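PDB 3H3M: flagellar protein FliT from Bordetella bronchiseptica, which probably acts as an export chaperone for the flagellar filament-cap protein, as its enteric relatives do, and may help regulate flagellum assembly. Local coordinates for residues D26-T31 with V82-N87. Residues are numbered along the deposited sequence; the frame is centred on the assembly and turned at random.
Sequences DIANLT and VRILEN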
ATOM      1  N   ASP A  26       2.873  12.612  -5.612  1.00  7.15           N
ATOM      2  CA  ASP A  26       2.246  13.030  -4.363  1.00  7.04           C
ATOM      3  C   ASP A  26       1.924  11.890  -3.448  1.00  5.95           C
ATOM      4  O   ASP A  26       2.003  12.061  -2.235  1.00  6.18           O
ATOM      5  CB  ASP A  26       0.969  13.849  -4.619  1.00  7.58           C
ATOM      6  CG  ASP A  26       1.251  15.170  -5.312  1.00 10.38           C
ATOM      7  OD1 ASP A  26       2.244  15.841  -4.954  1.00 14.00           O
ATOM      8  OD2 ASP A  26       0.502  15.532  -6.241  1.00 14.23           O
ATOM      9  N   ILE A  27       1.503  10.755  -4.015  1.00  5.58           N
ATOM     10  CA  ILE A  27       1.205   9.538  -3.228  1.00  5.56           C
ATOM     11  C   ILE A  27       2.479   8.899  -2.679  1.00  5.13           C
ATOM     12  O   ILE A  27       2.506   8.427  -1.527  1.00  6.04           O
ATOM     13  CB  ILE A  27       0.393   8.445  -4.030  1.00  6.24           C
ATOM     14  CG1 ILE A  27      -1.034   8.931  -4.360  1.00  5.67           C
ATOM     15  CG2 ILE A  27       0.329   7.102  -3.222  1.00  5.45           C
ATOM     16  CD1 ILE A  27      -1.773   8.110  -5.408  1.00  6.63           C
ATOM     17  N   ALA A  28       3.521   8.879  -3.496  1.00  3.66           N
ATOM     18  CA  ALA A  28       4.818   8.492  -3.033  1.00  3.49           C
ATOM     19  C   ALA A  28       5.256   9.426  -1.900  1.00  3.25           C
ATOM     20  O   ALA A  28       5.747   8.979  -0.871  1.00  3.24           O
ATOM     21  CB  ALA A  28       5.825   8.485  -4.187  1.00  3.00           C
ATOM     22  N   ASN A  29       5.041  10.729  -2.034  1.00  3.17           N
ATOM     23  CA  ASN A  29       5.536  11.629  -0.977  1.00  3.00           C
ATOM     24  C   ASN A  29       4.765  11.383   0.304  1.00  2.00           C
ATOM     25  O   ASN A  29       5.352  11.275   1.397  1.00  2.00           O
ATOM     26  CB  ASN A  29       5.498  13.115  -1.411  1.00  3.46           C
ATOM     27  CG  ASN A  29       6.474  13.412  -2.572  1.00  5.63           C
ATOM     28  OD1 ASN A  29       7.479  12.693  -2.756  1.00  2.29           O
ATOM     29  ND2 ASN A  29       6.172  14.464  -3.362  1.00  6.21           N
ATOM     30  N   LEU A  30       3.455  11.236   0.147  1.00  2.00           N
ATOM     31  CA  LEU A  30       2.577  10.986   1.259  1.00  2.00           C
ATOM     32  C   LEU A  30       2.902   9.672   1.956  1.00  2.00           C
ATOM     33  O   LEU A  30       2.969   9.627   3.162  1.00  2.00           O
ATOM     34  CB  LEU A  30       1.137  10.980   0.791  1.00  2.00           C
ATOM     35  CG  LEU A  30       0.169  10.748   1.929  1.00  2.00           C
ATOM     36  CD1 LEU A  30       0.293  11.780   3.035  1.00  2.00           C
ATOM     37  CD2 LEU A  30      -1.220  10.712   1.363  1.00  2.00           C
ATOM     38  N   THR A  31       3.139   8.615   1.180  1.00  2.00           N
ATOM     39  CA  THR A  31       3.471   7.298   1.748  1.00  2.00           C
ATOM     40  C   THR A  31       4.819   7.322   2.470  1.00  2.04           C
ATOM     41  O   THR A  31       5.010   6.576   3.428  1.00  2.00           O
ATOM     42  CB  THR A  31       3.395   6.166   0.685  1.00  2.00           C
ATOM     43  OG1 THR A  31       4.263   6.475  -0.409  1.00  2.00           O
ATOM     44  CG2 THR A  31       1.984   6.012   0.183  1.00  2.00           C
ATOM     45  N   VAL A  82       6.861   1.310  -7.345  1.00  8.32           N
ATOM     46  CA  VAL A  82       7.718   0.461  -6.519  1.00  7.89           C
ATOM     47  C   VAL A  82       7.937   1.136  -5.174  1.00  8.04           C
ATOM     48  O   VAL A  82       7.879   0.491  -4.137  1.00  7.57           O
ATOM     49  CB  VAL A  82       9.054   0.210  -7.168  1.00  7.42           C
ATOM     50  CG1 VAL A  82      10.049  -0.130  -6.122  1.00  6.19           C
ATOM     51  CG2 VAL A  82       8.926  -0.903  -8.200  1.00  5.45           C
ATOM     52  N   ARG A  83       8.160   2.446  -5.214  1.00  8.11           N
ATOM     53  CA  ARG A  83       8.366   3.238  -4.001  1.00  8.15           C
ATOM     54  C   ARG A  83       7.121   3.293  -3.089  1.00  7.71           C
ATOM     55  O   ARG A  83       7.254   3.193  -1.850  1.00  6.64           O
ATOM     56  CB  ARG A  83       8.791   4.648  -4.368  1.00  8.11           C
ATOM     57  CG  ARG A  83       8.922   5.614  -3.159  1.00 11.34           C
ATOM     58  CD  ARG A  83       9.970   5.146  -2.046  1.00 13.57           C
ATOM     59  NE  ARG A  83      11.288   4.743  -2.595  1.00 15.01           N
ATOM     60  CZ  ARG A  83      12.369   5.536  -2.726  1.00 15.29           C
ATOM     61  NH1 ARG A  83      12.346   6.808  -2.337  1.00 14.54           N
ATOM     62  NH2 ARG A  83      13.498   5.050  -3.244  1.00 13.08           N
ATOM     63  N   ILE A  84       5.940   3.482  -3.697  1.00  6.53           N
ATOM     64  CA  ILE A  84       4.677   3.535  -2.939  1.00  5.90           C
ATOM     65  C   ILE A  84       4.420   2.179  -2.296  1.00  6.02           C
ATOM     66  O   ILE A  84       4.070   2.080  -1.123  1.00  5.27           O
ATOM     67  CB  ILE A  84       3.458   3.838  -3.869  1.00  5.65           C
ATOM     68  CG1 ILE A  84       3.507   5.251  -4.472  1.00  5.32           C
ATOM     69  CG2 ILE A  84       2.122   3.655  -3.152  1.00  4.56           C
ATOM     70  CD1 ILE A  84       2.620   5.395  -5.711  1.00  2.00           C
ATOM     71  N   LEU A  85       4.547   1.118  -3.083  1.00  6.41           N
ATOM     72  CA  LEU A  85       4.366  -0.216  -2.540  1.00  6.96           C
ATOM     73  C   LEU A  85       5.404  -0.539  -1.434  1.00  8.36           C
ATOM     74  O   LEU A  85       5.046  -1.084  -0.393  1.00  9.68           O
ATOM     75  CB  LEU A  85       4.409  -1.261  -3.650  1.00  6.75           C
ATOM     76  CG  LEU A  85       3.302  -1.230  -4.746  1.00  6.25           C
ATOM     77  CD1 LEU A  85       3.589  -2.302  -5.850  1.00  2.71           C
ATOM     78  CD2 LEU A  85       1.866  -1.328  -4.194  1.00  2.00           C
ATOM     79  N   GLU A  86       6.679  -0.226  -1.656  1.00  8.99           N
ATOM     80  CA  GLU A  86       7.716  -0.449  -0.634  1.00  9.67           C
ATOM     81  C   GLU A  86       7.401   0.309   0.665  1.00  9.84           C
ATOM     82  O   GLU A  86       7.616  -0.189   1.783  1.00 10.34           O
ATOM     83  CB  GLU A  86       9.086   0.017  -1.124  1.00  9.82           C
ATOM     84  CG  GLU A  86       9.788  -0.889  -2.091  1.00 10.68           C
ATOM     85  CD  GLU A  86      11.210  -0.392  -2.443  1.00 11.64           C
ATOM     86  OE1 GLU A  86      11.506   0.818  -2.264  1.00 12.03           O
ATOM     87  OE2 GLU A  86      12.019  -1.235  -2.904  1.00 11.32           O
ATOM     88  N   ASN A  87       6.890   1.522   0.517  1.00  9.74           N
ATOM     89  CA  ASN A  87       6.483   2.309   1.681  1.00  9.31           C
ATOM     90  C   ASN A  87       5.323   1.718   2.427  1.00  8.72           C
ATOM     91  O   ASN A  87       5.317   1.671   3.665  1.00 10.24           O
ATOM     92  CB  ASN A  87       6.190   3.734   1.271  1.00  8.92           C
ATOM     93  CG  ASN A  87       7.438   4.534   1.081  1.00  8.88           C
ATOM     94  OD1 ASN A  87       8.527   4.138   1.560  1.00  7.61           O
ATOM     95  ND2 ASN A  87       7.309   5.690   0.393  1.00  8.98           N
TER
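With chi1 of 57°, T31 places OG1 between its backbone N and carbonyl carbon, while N87 keeps CG anti to its carbonyl carbon; the two side chains meet at about a right angle. N87 ND2 donates to T31 OG1 over 3.2 Å; the N-H...O angle of 170° makes the bond nearly straight, and OG1 lies in the amide plane, so the N-H meets it without twisting out of the amide. OG1 also sits 2.9 Å from both I27 O and A28 O in the preceding turn. The stronger partner of N87 ND2 is S32 OG, which also bonds to A28 O. The segments belong to helices 20-39 and 72-105 of a three-helix, up-down-up bundle; their directions differ by 25° and their axes approach to 8.8 Å, consistent with near-parallel first and third helices. A28 brings its CA within 5.0 Å of the I84 CA, and its small CB meets I84 CG1 at 4.0 Å. I84 CD1 reaches I27 CG2, 3.8 Å away, as the two isoleucines cross obliquely. Helix 43-63 flanks the contact through L56 against I27 and Y53 against T31, while L85 of the second subunit packs on I84.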